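Local coordinates for protein Sqt1 (Chaetomium thermophilum, PDB 4ZOY) that probably acts as a WD40-repeat chaperone dedicated to one ribosomal protein, capturing it while it is still being translated, in ribosome biogenesis, at residues E140-F145 and I157-S162; F187-P192 and S213-D218; G191-G196 and L205-E210; T235-T240 and K274-P279. One frame throughout, in Å; residues are numbered along the deposited sequence.

Interaction 1 of 4, residues E140-F145 and I157-S162; sequences EEINWF and IALGAS
Trp144 lays one face of its indole on the backbone at Gly160: Gly160 N stands 3.3 Å above the ring plane, over its centre, while the carbonyl carbon of Leu159 lies nearer the rim. With a chi1 of 56°, CG stands between the backbone N and the carbonyl carbon, and chi2 of -95° then turns the indole over strand 157-161. A side chain on Gly160 would run into NE1, so the close cover depends on glycine. On the other face of the sheet, Ile157 CD1 sits over the Phe145 ring, 3.8 Å from its centroid, and Leu159 CB meets the ring's edge at Phe145 CD1, 3.6 Å away. An alanine in place of Trp144 would probably leave the Gly160 peptide without its flat cover and open a gap beside Ala158.

The backbone ladder behind these groups is antiparallel and has a beta bulge between Ile142 and Trp144. Asn143 N donates to Gly160 O at 2.9 Å, Ser162 N to Glu141 O at 3.0 Å, and Gly160 N only weakly to Trp144 O. Asn143 ND2 bonds Cys193 O, and a water joins Glu141 N to Ser162 OG. The chemistry implies a hairpin held by backbone hydrogen bonds, with aromatic cover on both faces.

Interaction 2 of 4, residues F187-P192 and S213-D218; sequences FLHTGP and SLHVYD
In this WD repeat, His189, from the loop before strand 193-198, meets Ser213, just ahead of strand 214-218. His189 ND1 donates to Ser213 OG at 2.8 Å, with an N-H...O angle of 167° and the oxygen only 1° out of the imidazole plane. Ser213 OG in turn bonds Asp211, which ties the histidine to the turn between the second and third strands of the blade. The opposite ring nitrogen, NE2, bonds Thr207 OG1, which also pairs with Tyr217 OH. This is consistent with the Asp-His-Ser/Thr-Trp tetrad of WD40 blades, here with a tyrosine in the place of the tryptophan and a serine between histidine and aspartate.

Beside it, Leu188 CB lies over the face of His215, 3.7 Å from the ring centroid, while Leu188 CD1 touches the edge of Tyr217 at CE1, 4.1 Å away. The two imidazoles slide past each other, His215 CD2 coming 3.5 Å from His189 ND1. Two waters fill in the polar links: one joins Leu188 O to His215 NE2 at 2.8 and 2.9 Å, the other joins His189 N to Tyr217 OH. His215 ND1 bonds Ser238 OG on strand 235-239, and Tyr217 stacks on Tyr186.

Interaction 3 of 4, residues G191-G196 and L205-E210; sequences GPCTAG and LATVSE
Gly191 and Pro192 turn both their carbonyl oxygens to the hydroxyl of Ser209, whose OG lies 2.9 Å from Pro192 O, though which acceptor takes its proton is not settled. Pro192 O also receives Glu210 N at 3.1 Å, the donor nearly along the C=O axis. The proline ring crosses the Glu210 side chain, CG reaching OE1 at 3.5 Å. An alanine in place of Pro192 would strip CG and CD from the carboxylate of Glu210 and would probably leave the end of that side chain freer to turn.

Next, Cys193 holds SG anti to its backbone N (chi1 179°), which sets the sulfur 3.7 Å from Thr207 CB. Thr194 N bonds Val208 O at 2.9 Å, tilted 25° from the carbonyl plane; its CG2 packs on Glu210 CG at 3.5 Å, while OG1 bonds Leu252 O. The ladder shifts by one residue between Cys193 and Ala195, a beta bulge, and resumes where Val208 N donates to Ala195 O at 3.0 Å. At Gly196 the strands run close, CA lying 3.2 Å from Ala206 O.

Strands 193-198 and 204-209 are the first two of a four-stranded propeller blade. Leu205 and Thr207 rest on Val166 of the preceding blade, Val208 and Ala195 on Val255 of the following one, and strand 214-218 borders strand 204-209.

Interaction 4 of 4, residues T235-T240 and K274-P279; sequences TVVSLT and KIVGLP
Val236 overlaps the ring of Pro279 obliquely, its CG2 3.7 Å from Pro279 CD and its CB an equal 3.7 Å from Pro279 CG. The next residue, Val237, also directs its CB toward segment 274-279. In an unbroken strand neighbouring side chains would alternate; here the chain turns a corner at Val236, where psi is -20°, and this lets both valines face the same partner.

The branches of Val237 divide the work. CG1, anti to the backbone N (chi1 169°), meets Val276 CG1 at 4.0 Å. CG2 crosses Leu278 at about a right angle, touching CD2 at 4.0 Å, and lies 3.6 Å from Gly277 O. Farther on, Leu239 reaches Val276 tip to tip, and its CD1 is 3.8 Å from both Val276 CG1 and Val276 CG2, between the two methyls. Every pair is apolar except the methyl on Gly277 O. The strand axes, 9.4 Å apart at 144°, are too far for sheet neighbours, so this is face packing between two sheets. Ser238 points away from this face, and its OG bonds Thr235 OG1 at 2.6 Å.

The contact joins the outermost strand of one propeller blade, 235-239, to the third strand of the next, 273-277. Val216 on strand 214-218 backs both valines and Leu278, Val264 on strand 263-268 lies against Val276 and Leu278, and Ile320 on strand 320-324 touches Leu239 and Val276.

How the interactions relate
From the N terminus, interaction 1 closes the hairpin of strands 142-147 and 156-161, the start of one blade. In the next blade, interactions 2 and 3 share Gly191 and Pro192; interaction 3 closes the short hairpin at 205-210 and, apart from those shared residues, nests within the span of interaction 2, which closes at 213-218 on the third strand. Interaction 4 then ties the outermost strand of that blade to the third strand of the following blade, over 34 residues. Asn143 ND2 to Cys193 O and Ala161 O to Cys193 N link interactions 1 and 3; His189 NE2 to Thr207 OG1 links 2 and 3, His215 ND1 to Ser238 OG links 2 and 4. Interactions 1 and 4 stay about 13 Å apart at their nearest atoms.

Interaction 1 of 4, residues E140-F145 and I157-S162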
loop_
_atom_site.group_PDB
_atom_site.type_symbol
_atom_site.label_atom_id
_atom_site.label_comp_id
_atom_site.label_asym_id
_atom_site.label_seq_id
_atom_site.Cartn_x
_atom_site.Cartn_y
_atom_site.Cartn_z
ATOM N N GLU A 140 -6.051 19.017 -4.678
ATOM C CA GLU A 140 -5.725 19.039 -6.105
ATOM C C GLU A 140 -5.164 17.710 -6.615
ATOM O O GLU A 140 -5.293 17.395 -7.798
ATOM C CB GLU A 140 -4.732 20.165 -6.409
ATOM C CG GLU A 140 -5.281 21.556 -6.117
ATOM C CD GLU A 140 -4.327 22.677 -6.496
ATOM O OE1 GLU A 140 -3.108 22.424 -6.617
ATOM O OE2 GLU A 140 -4.802 23.817 -6.676
ATOM N N GLU A 141 -4.536 16.934 -5.731
ATOM C CA GLU A 141 -3.911 15.665 -6.136
ATOM C C GLU A 141 -3.913 14.661 -4.989
ATOM O O GLU A 141 -3.327 14.924 -3.945
ATOM C CB GLU A 141 -2.468 15.890 -6.605
ATOM C CG GLU A 141 -2.328 16.512 -7.991
ATOM C CD GLU A 141 -0.884 16.809 -8.366
ATOM O OE1 GLU A 141 0.039 16.260 -7.724
ATOM O OE2 GLU A 141 -0.675 17.589 -9.320
ATOM N N ILE A 142 -4.549 13.509 -5.195
ATOM C CA ILE A 142 -4.541 12.415 -4.222
ATOM C C ILE A 142 -3.357 11.472 -4.431
ATOM O O ILE A 142 -3.191 10.914 -5.514
ATOM C CB ILE A 142 -5.835 11.615 -4.302
ATOM C CG1 ILE A 142 -7.012 12.491 -3.848
ATOM C CG2 ILE A 142 -5.742 10.366 -3.428
ATOM C CD1 ILE A 142 -8.374 11.936 -4.201
ATOM N N ASN A 143 -2.562 11.268 -3.383
ATOM C CA ASN A 143 -1.360 10.439 -3.473
ATOM C C ASN A 143 -1.562 8.988 -3.046
ATOM O O ASN A 143 -0.881 8.091 -3.552
ATOM C CB ASN A 143 -0.232 11.057 -2.646
ATOM C CG ASN A 143 0.310 12.308 -3.280
ATOM O OD1 ASN A 143 0.149 12.510 -4.483
ATOM N ND2 ASN A 143 0.959 13.153 -2.487
ATOM N N TRP A 144 -2.490 8.755 -2.118
ATOM C CA TRP A 144 -2.715 7.415 -1.590
ATOM C C TRP A 144 -4.044 7.343 -0.853
ATOM O O TRP A 144 -4.561 8.363 -0.399
ATOM C CB TRP A 144 -1.565 6.983 -0.646
ATOM C CG TRP A 144 -1.315 7.925 0.505
ATOM C CD1 TRP A 144 -0.390 8.933 0.548
ATOM C CD2 TRP A 144 -2.022 7.977 1.758
ATOM N NE1 TRP A 144 -0.455 9.589 1.759
ATOM C CE2 TRP A 144 -1.456 9.029 2.510
ATOM C CE3 TRP A 144 -3.059 7.223 2.323
ATOM C CZ2 TRP A 144 -1.912 9.359 3.786
ATOM C CZ3 TRP A 144 -3.506 7.552 3.594
ATOM C CH2 TRP A 144 -2.932 8.608 4.307
ATOM N N PHE A 145 -4.571 6.124 -0.760
ATOM C CA PHE A 145 -5.726 5.770 0.069
ATOM C C PHE A 145 -5.311 4.736 1.095
ATOM O O PHE A 145 -4.473 3.885 0.806
ATOM C CB PHE A 145 -6.854 5.129 -0.740
ATOM C CG PHE A 145 -7.663 6.071 -1.576
ATOM C CD1 PHE A 145 -7.753 7.416 -1.286
ATOM C CD2 PHE A 145 -8.379 5.569 -2.651
ATOM C CE1 PHE A 145 -8.536 8.260 -2.084
ATOM C CE2 PHE A 145 -9.152 6.399 -3.432
ATOM C CZ PHE A 145 -9.240 7.737 -3.143
ATOM N N ILE A 157 -12.189 5.776 5.338
ATOM C CA ILE A 157 -11.000 5.799 4.482
ATOM C C ILE A 157 -10.178 7.054 4.732
ATOM O O ILE A 157 -10.727 8.130 4.994
ATOM C CB ILE A 157 -11.396 5.710 2.975
ATOM C CG1 ILE A 157 -10.175 5.656 2.062
ATOM C CG2 ILE A 157 -12.292 6.875 2.563
ATOM C CD1 ILE A 157 -10.532 5.843 0.601
ATOM N N ALA A 158 -8.858 6.915 4.649
ATOM C CA ALA A 158 -7.960 8.043 4.696
ATOM C C ALA A 158 -7.307 8.251 3.355
ATOM O O ALA A 158 -7.114 7.301 2.584
ATOM C CB ALA A 158 -6.886 7.839 5.760
ATOM N N LEU A 159 -6.932 9.493 3.105
ATOM C CA LEU A 159 -6.086 9.823 1.961
ATOM C C LEU A 159 -5.065 10.877 2.344
ATOM O O LEU A 159 -5.248 11.628 3.305
ATOM C CB LEU A 159 -6.937 10.296 0.780
ATOM C CG LEU A 159 -7.688 11.628 0.877
ATOM C CD1 LEU A 159 -6.808 12.846 0.589
ATOM C CD2 LEU A 159 -8.878 11.570 -0.093
ATOM N N GLY A 160 -3.993 10.953 1.567
ATOM C CA GLY A 160 -3.027 12.022 1.704
ATOM C C GLY A 160 -2.861 12.697 0.363
ATOM O O GLY A 160 -3.018 12.044 -0.670
ATOM N N ALA A 161 -2.549 13.989 0.377
ATOM C CA ALA A 161 -2.541 14.783 -0.854
ATOM C C ALA A 161 -1.244 15.552 -1.089
ATOM O O ALA A 161 -0.381 15.625 -0.215
ATOM C CB ALA A 161 -3.722 15.755 -0.844
ATOM N N SER A 162 -1.122 16.141 -2.279
ATOM C CA SER A 162 0.098 16.847 -2.668
ATOM C C SER A 162 0.331 18.128 -1.870
ATOM O O SER A 162 1.469 18.609 -1.790
ATOM C CB SER A 162 0.069 17.176 -4.168
ATOM O OG SER A 162 -0.999 18.053 -4.492
HETATM O O HOH W 1 -3.339 18.553 -3.185
#

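Interaction 2 of 4, residues F187-P192 and S213-D218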
loop_
_atom_site.group_PDB
_atom_site.type_symbol
_atom_site.label_atom_id
_atom_site.label_comp_id
_atom_site.label_asym_id
_atom_site.label_seq_id
_atom_site.Cartn_x
_atom_site.Cartn_y
_atom_site.Cartn_z
ATOM N N PHE A 187 -3.723 19.410 8.350
ATOM C CA PHE A 187 -2.856 20.233 7.519
ATOM C C PHE A 187 -1.523 20.478 8.200
ATOM O O PHE A 187 -1.032 21.607 8.258
ATOM C CB PHE A 187 -3.550 21.565 7.194
ATOM C CG PHE A 187 -4.902 21.390 6.576
ATOM C CD1 PHE A 187 -5.029 21.178 5.213
ATOM C CD2 PHE A 187 -6.043 21.410 7.358
ATOM C CE1 PHE A 187 -6.274 20.995 4.641
ATOM C CE2 PHE A 187 -7.292 21.231 6.789
ATOM C CZ PHE A 187 -7.404 21.020 5.430
ATOM N N LEU A 188 -0.928 19.411 8.710
ATOM C CA LEU A 188 0.314 19.522 9.467
ATOM C C LEU A 188 1.558 19.381 8.589
ATOM O O LEU A 188 2.519 20.123 8.778
ATOM C CB LEU A 188 0.338 18.494 10.601
ATOM C CG LEU A 188 -0.739 18.710 11.671
ATOM C CD1 LEU A 188 -0.590 17.722 12.809
ATOM C CD2 LEU A 188 -0.705 20.136 12.195
ATOM N N HIS A 189 1.563 18.435 7.646
ATOM C CA HIS A 189 2.670 18.359 6.686
ATOM C C HIS A 189 2.717 19.644 5.866
ATOM O O HIS A 189 1.672 20.213 5.568
ATOM C CB HIS A 189 2.526 17.179 5.724
ATOM C CG HIS A 189 2.520 15.828 6.374
ATOM N ND1 HIS A 189 3.535 15.370 7.183
ATOM C CD2 HIS A 189 1.638 14.808 6.264
ATOM C CE1 HIS A 189 3.269 14.130 7.563
ATOM N NE2 HIS A 189 2.123 13.767 7.015
ATOM N N THR A 190 3.917 20.074 5.481
ATOM C CA THR A 190 4.082 21.297 4.686
ATOM C C THR A 190 4.543 21.014 3.257
ATOM O O THR A 190 4.727 21.937 2.463
ATOM C CB THR A 190 5.089 22.282 5.337
ATOM O OG1 THR A 190 6.428 21.797 5.177
ATOM C CG2 THR A 190 4.790 22.467 6.811
ATOM N N GLY A 191 4.744 19.740 2.942
ATOM C CA GLY A 191 5.030 19.306 1.587
ATOM C C GLY A 191 4.174 18.086 1.298
ATOM O O GLY A 191 3.455 17.621 2.181
ATOM N N PRO A 192 4.254 17.550 0.070
ATOM C CA PRO A 192 3.433 16.399 -0.328
ATOM C C PRO A 192 3.419 15.280 0.709
ATOM O O PRO A 192 4.459 14.901 1.248
ATOM C CB PRO A 192 4.100 15.927 -1.618
ATOM C CG PRO A 192 4.669 17.192 -2.203
ATOM C CD PRO A 192 5.121 18.016 -1.029
ATOM N N SER A 213 8.545 15.261 7.700
ATOM C CA SER A 213 7.754 15.097 8.923
ATOM C C SER A 213 6.932 13.802 8.971
ATOM O O SER A 213 6.544 13.230 7.939
ATOM C CB SER A 213 6.826 16.300 9.139
ATOM O OG SER A 213 5.905 16.480 8.078
ATOM N N LEU A 214 6.710 13.352 10.203
ATOM C CA LEU A 214 5.825 12.244 10.548
ATOM C C LEU A 214 4.779 12.753 11.520
ATOM O O LEU A 214 5.133 13.348 12.528
ATOM C CB LEU A 214 6.600 11.095 11.201
ATOM C CG LEU A 214 5.838 10.078 12.056
ATOM C CD1 LEU A 214 4.987 9.145 11.177
ATOM C CD2 LEU A 214 6.770 9.241 12.922
ATOM N N HIS A 215 3.505 12.527 11.225
ATOM C CA HIS A 215 2.436 12.824 12.170
ATOM C C HIS A 215 1.576 11.592 12.338
ATOM O O HIS A 215 1.254 10.910 11.359
ATOM C CB HIS A 215 1.601 14.017 11.720
ATOM C CG HIS A 215 2.389 15.281 11.644
ATOM N ND1 HIS A 215 2.792 15.965 12.773
ATOM C CD2 HIS A 215 2.892 15.960 10.587
ATOM C CE1 HIS A 215 3.491 17.023 12.411
ATOM N NE2 HIS A 215 3.572 17.043 11.092
ATOM N N VAL A 216 1.212 11.296 13.580
ATOM C CA VAL A 216 0.365 10.155 13.856
ATOM C C VAL A 216 -0.914 10.669 14.510
ATOM O O VAL A 216 -0.906 11.078 15.670
ATOM C CB VAL A 216 1.070 9.127 14.754
ATOM C CG1 VAL A 216 0.178 7.917 14.941
ATOM C CG2 VAL A 216 2.413 8.704 14.128
ATOM N N TYR A 217 -2.006 10.651 13.743
ATOM C CA TYR A 217 -3.239 11.329 14.144
ATOM C C TYR A 217 -4.124 10.483 15.020
ATOM O O TYR A 217 -4.328 9.294 14.774
ATOM C CB TYR A 217 -4.044 11.770 12.918
ATOM C CG TYR A 217 -3.208 12.437 11.860
ATOM C CD1 TYR A 217 -2.792 13.759 11.990
ATOM C CD2 TYR A 217 -2.827 11.732 10.732
ATOM C CE1 TYR A 217 -2.008 14.354 11.009
ATOM C CE2 TYR A 217 -2.053 12.310 9.757
ATOM C CZ TYR A 217 -1.647 13.619 9.896
ATOM O OH TYR A 217 -0.867 14.173 8.913
ATOM N N ASP A 218 -4.668 11.131 16.047
ATOM C CA ASP A 218 -5.685 10.557 16.922
ATOM C C ASP A 218 -7.064 10.671 16.273
ATOM O O ASP A 218 -7.863 11.538 16.641
ATOM C CB ASP A 218 -5.668 11.284 18.271
ATOM C CG ASP A 218 -6.685 10.740 19.257
ATOM O OD1 ASP A 218 -6.944 9.524 19.257
ATOM O OD2 ASP A 218 -7.203 11.554 20.056
HETATM O O HOH W 2 4.891 19.354 10.063
HETATM O O HOH W 3 -0.997 16.786 7.413
#

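Interaction 3 of 4, residues G191-G196 and L205-E210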
loop_
_atom_site.group_PDB
_atom_site.type_symbol
_atom_site.label_atom_id
_atom_site.label_comp_id
_atom_site.label_asym_id
_atom_site.label_seq_id
_atom_site.Cartn_x
_atom_site.Cartn_y
_atom_site.Cartn_z
ATOM N N GLY A 191 4.744 19.740 2.942
ATOM C CA GLY A 191 5.030 19.306 1.587
ATOM C C GLY A 191 4.174 18.086 1.298
ATOM O O GLY A 191 3.455 17.621 2.181
ATOM N N PRO A 192 4.254 17.550 0.070
ATOM C CA PRO A 192 3.433 16.399 -0.328
ATOM C C PRO A 192 3.419 15.280 0.709
ATOM O O PRO A 192 4.459 14.901 1.248
ATOM C CB PRO A 192 4.100 15.927 -1.618
ATOM C CG PRO A 192 4.669 17.192 -2.203
ATOM C CD PRO A 192 5.121 18.016 -1.029
ATOM N N CYS A 193 2.224 14.782 1.003
ATOM C CA CYS A 193 2.074 13.638 1.887
ATOM C C CYS A 193 2.208 12.366 1.059
ATOM O O CYS A 193 1.366 12.073 0.204
ATOM C CB CYS A 193 0.730 13.686 2.607
ATOM S SG CYS A 193 0.469 12.264 3.696
ATOM N N THR A 194 3.282 11.628 1.299
ATOM C CA THR A 194 3.704 10.568 0.388
ATOM C C THR A 194 3.143 9.193 0.721
ATOM O O THR A 194 3.037 8.336 -0.159
ATOM C CB THR A 194 5.233 10.456 0.367
ATOM O OG1 THR A 194 5.706 10.407 1.716
ATOM C CG2 THR A 194 5.839 11.658 -0.328
ATOM N N ALA A 195 2.793 8.973 1.989
ATOM C CA ALA A 195 2.314 7.664 2.424
ATOM C C ALA A 195 1.573 7.751 3.741
ATOM O O ALA A 195 1.804 8.668 4.540
ATOM C CB ALA A 195 3.478 6.657 2.553
ATOM N N GLY A 196 0.716 6.761 3.975
ATOM C CA GLY A 196 -0.040 6.644 5.211
ATOM C C GLY A 196 -0.284 5.204 5.593
ATOM O O GLY A 196 -0.373 4.328 4.734
ATOM N N LEU A 205 -3.488 7.010 12.774
ATOM C CA LEU A 205 -3.131 7.095 11.364
ATOM C C LEU A 205 -1.784 7.788 11.252
ATOM O O LEU A 205 -1.653 8.958 11.604
ATOM C CB LEU A 205 -4.207 7.859 10.580
ATOM C CG LEU A 205 -3.915 8.156 9.116
ATOM C CD1 LEU A 205 -3.790 6.864 8.301
ATOM C CD2 LEU A 205 -5.004 9.051 8.557
ATOM N N ALA A 206 -0.778 7.055 10.777
ATOM C CA ALA A 206 0.565 7.599 10.620
ATOM C C ALA A 206 0.814 8.006 9.184
ATOM O O ALA A 206 0.638 7.197 8.278
ATOM C CB ALA A 206 1.598 6.577 11.063
ATOM N N THR A 207 1.205 9.256 8.978
ATOM C CA THR A 207 1.504 9.738 7.631
ATOM C C THR A 207 2.846 10.448 7.586
ATOM O O THR A 207 3.328 11.000 8.586
ATOM C CB THR A 207 0.402 10.667 7.087
ATOM O OG1 THR A 207 0.378 11.895 7.831
ATOM C CG2 THR A 207 -0.965 9.984 7.176
ATOM N N VAL A 208 3.459 10.402 6.413
ATOM C CA VAL A 208 4.785 10.979 6.212
ATOM C C VAL A 208 4.800 11.871 4.988
ATOM O O VAL A 208 3.902 11.807 4.153
ATOM C CB VAL A 208 5.858 9.891 6.063
ATOM C CG1 VAL A 208 6.009 9.132 7.364
ATOM C CG2 VAL A 208 5.524 8.942 4.903
ATOM N N SER A 209 5.842 12.695 4.890
ATOM C CA SER A 209 5.908 13.740 3.879
ATOM C C SER A 209 7.307 13.919 3.313
ATOM O O SER A 209 8.304 13.625 3.983
ATOM C CB SER A 209 5.417 15.068 4.480
ATOM O OG SER A 209 5.609 16.171 3.607
ATOM N N GLU A 210 7.357 14.398 2.069
ATOM C CA GLU A 210 8.598 14.864 1.450
ATOM C C GLU A 210 9.318 15.900 2.309
ATOM O O GLU A 210 10.529 16.053 2.201
ATOM C CB GLU A 210 8.317 15.460 0.066
ATOM C CG GLU A 210 7.941 14.433 -0.975
ATOM C CD GLU A 210 7.739 15.024 -2.361
ATOM O OE1 GLU A 210 8.040 16.221 -2.565
ATOM O OE2 GLU A 210 7.261 14.280 -3.243
#

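Interaction 4 of 4, residues T235-T240 and K274-P279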
loop_
_atom_site.group_PDB
_atom_site.type_symbol
_atom_site.label_atom_id
_atom_site.label_comp_id
_atom_site.label_asym_id
_atom_site.label_seq_id
_atom_site.Cartn_x
_atom_site.Cartn_y
_atom_site.Cartn_z
ATOM N N THR A 235 -2.315 15.030 17.246
ATOM C CA THR A 235 -1.466 13.853 17.055
ATOM C C THR A 235 -0.984 13.242 18.356
ATOM O O THR A 235 -0.933 13.919 19.380
ATOM C CB THR A 235 -0.212 14.184 16.227
ATOM O OG1 THR A 235 0.668 15.012 17.010
ATOM C CG2 THR A 235 -0.573 14.897 14.931
ATOM N N VAL A 236 -0.605 11.966 18.305
ATOM C CA VAL A 236 0.058 11.320 19.444
ATOM C C VAL A 236 1.578 11.344 19.302
ATOM O O VAL A 236 2.303 11.168 20.288
ATOM C CB VAL A 236 -0.366 9.857 19.639
ATOM C CG1 VAL A 236 -1.858 9.770 19.904
ATOM C CG2 VAL A 236 0.024 9.005 18.433
ATOM N N VAL A 237 2.034 11.533 18.066
ATOM C CA VAL A 237 3.443 11.719 17.711
ATOM C C VAL A 237 3.521 12.753 16.601
ATOM O O VAL A 237 2.772 12.676 15.623
ATOM C CB VAL A 237 4.118 10.410 17.215
ATOM C CG1 VAL A 237 5.502 10.702 16.613
ATOM C CG2 VAL A 237 4.221 9.396 18.319
ATOM N N SER A 238 4.410 13.729 16.756
ATOM C CA SER A 238 4.725 14.682 15.703
ATOM C C SER A 238 6.233 14.891 15.701
ATOM O O SER A 238 6.797 15.376 16.687
ATOM C CB SER A 238 3.998 16.017 15.911
ATOM O OG SER A 238 2.625 15.926 15.558
ATOM N N LEU A 239 6.886 14.505 14.609
ATOM C CA LEU A 239 8.329 14.669 14.469
ATOM C C LEU A 239 8.632 15.353 13.148
ATOM O O LEU A 239 8.036 15.030 12.113
ATOM C CB LEU A 239 9.039 13.319 14.557
ATOM C CG LEU A 239 8.981 12.664 15.937
ATOM C CD1 LEU A 239 9.367 11.202 15.846
ATOM C CD2 LEU A 239 9.910 13.404 16.900
ATOM N N THR A 240 9.549 16.314 13.180
ATOM C CA THR A 240 9.845 17.100 11.997
ATOM C C THR A 240 11.336 17.239 11.762
ATOM O O THR A 240 12.151 16.639 12.471
ATOM C CB THR A 240 9.252 18.522 12.081
ATOM O OG1 THR A 240 9.986 19.280 13.052
ATOM C CG2 THR A 240 7.774 18.488 12.459
ATOM N N LYS A 274 13.549 5.049 10.199
ATOM C CA LYS A 274 13.452 5.403 11.615
ATOM C C LYS A 274 12.327 4.611 12.260
ATOM O O LYS A 274 11.250 4.483 11.673
ATOM C CB LYS A 274 13.199 6.900 11.803
ATOM C CG LYS A 274 14.237 7.822 11.183
ATOM C CD LYS A 274 15.501 7.836 12.019
ATOM C CE LYS A 274 16.584 8.687 11.375
ATOM N NZ LYS A 274 17.779 8.785 12.284
ATOM N N ILE A 275 12.579 4.086 13.457
ATOM C CA ILE A 275 11.576 3.370 14.249
ATOM C C ILE A 275 11.158 4.263 15.415
ATOM O O ILE A 275 12.007 4.682 16.201
ATOM C CB ILE A 275 12.109 2.028 14.795
ATOM C CG1 ILE A 275 12.750 1.208 13.671
ATOM C CG2 ILE A 275 10.984 1.245 15.473
ATOM C CD1 ILE A 275 11.813 0.888 12.499
ATOM N N VAL A 276 9.859 4.549 15.519
ATOM C CA VAL A 276 9.340 5.482 16.520
ATOM C C VAL A 276 8.265 4.805 17.356
ATOM O O VAL A 276 7.417 4.086 16.829
ATOM C CB VAL A 276 8.760 6.750 15.860
ATOM C CG1 VAL A 276 8.183 7.696 16.904
ATOM C CG2 VAL A 276 9.830 7.465 15.049
ATOM N N GLY A 277 8.301 5.018 18.669
ATOM C CA GLY A 277 7.298 4.426 19.536
ATOM C C GLY A 277 5.933 5.101 19.453
ATOM O O GLY A 277 5.830 6.316 19.254
ATOM N N LEU A 278 4.895 4.288 19.611
ATOM C CA LEU A 278 3.511 4.765 19.648
ATOM C C LEU A 278 2.889 4.436 20.990
ATOM O O LEU A 278 3.274 3.455 21.620
ATOM C CB LEU A 278 2.682 4.109 18.549
ATOM C CG LEU A 278 3.107 4.359 17.108
ATOM C CD1 LEU A 278 2.187 3.530 16.211
ATOM C CD2 LEU A 278 3.061 5.841 16.765
ATOM N N PRO A 279 1.900 5.231 21.418
ATOM C CA PRO A 279 1.149 4.827 22.611
ATOM C C PRO A 279 0.195 3.682 22.287
ATOM O O PRO A 279 -0.316 3.609 21.173
ATOM C CB PRO A 279 0.381 6.097 22.975
ATOM C CG PRO A 279 0.095 6.722 21.637
ATOM C CD PRO A 279 1.361 6.466 20.821
#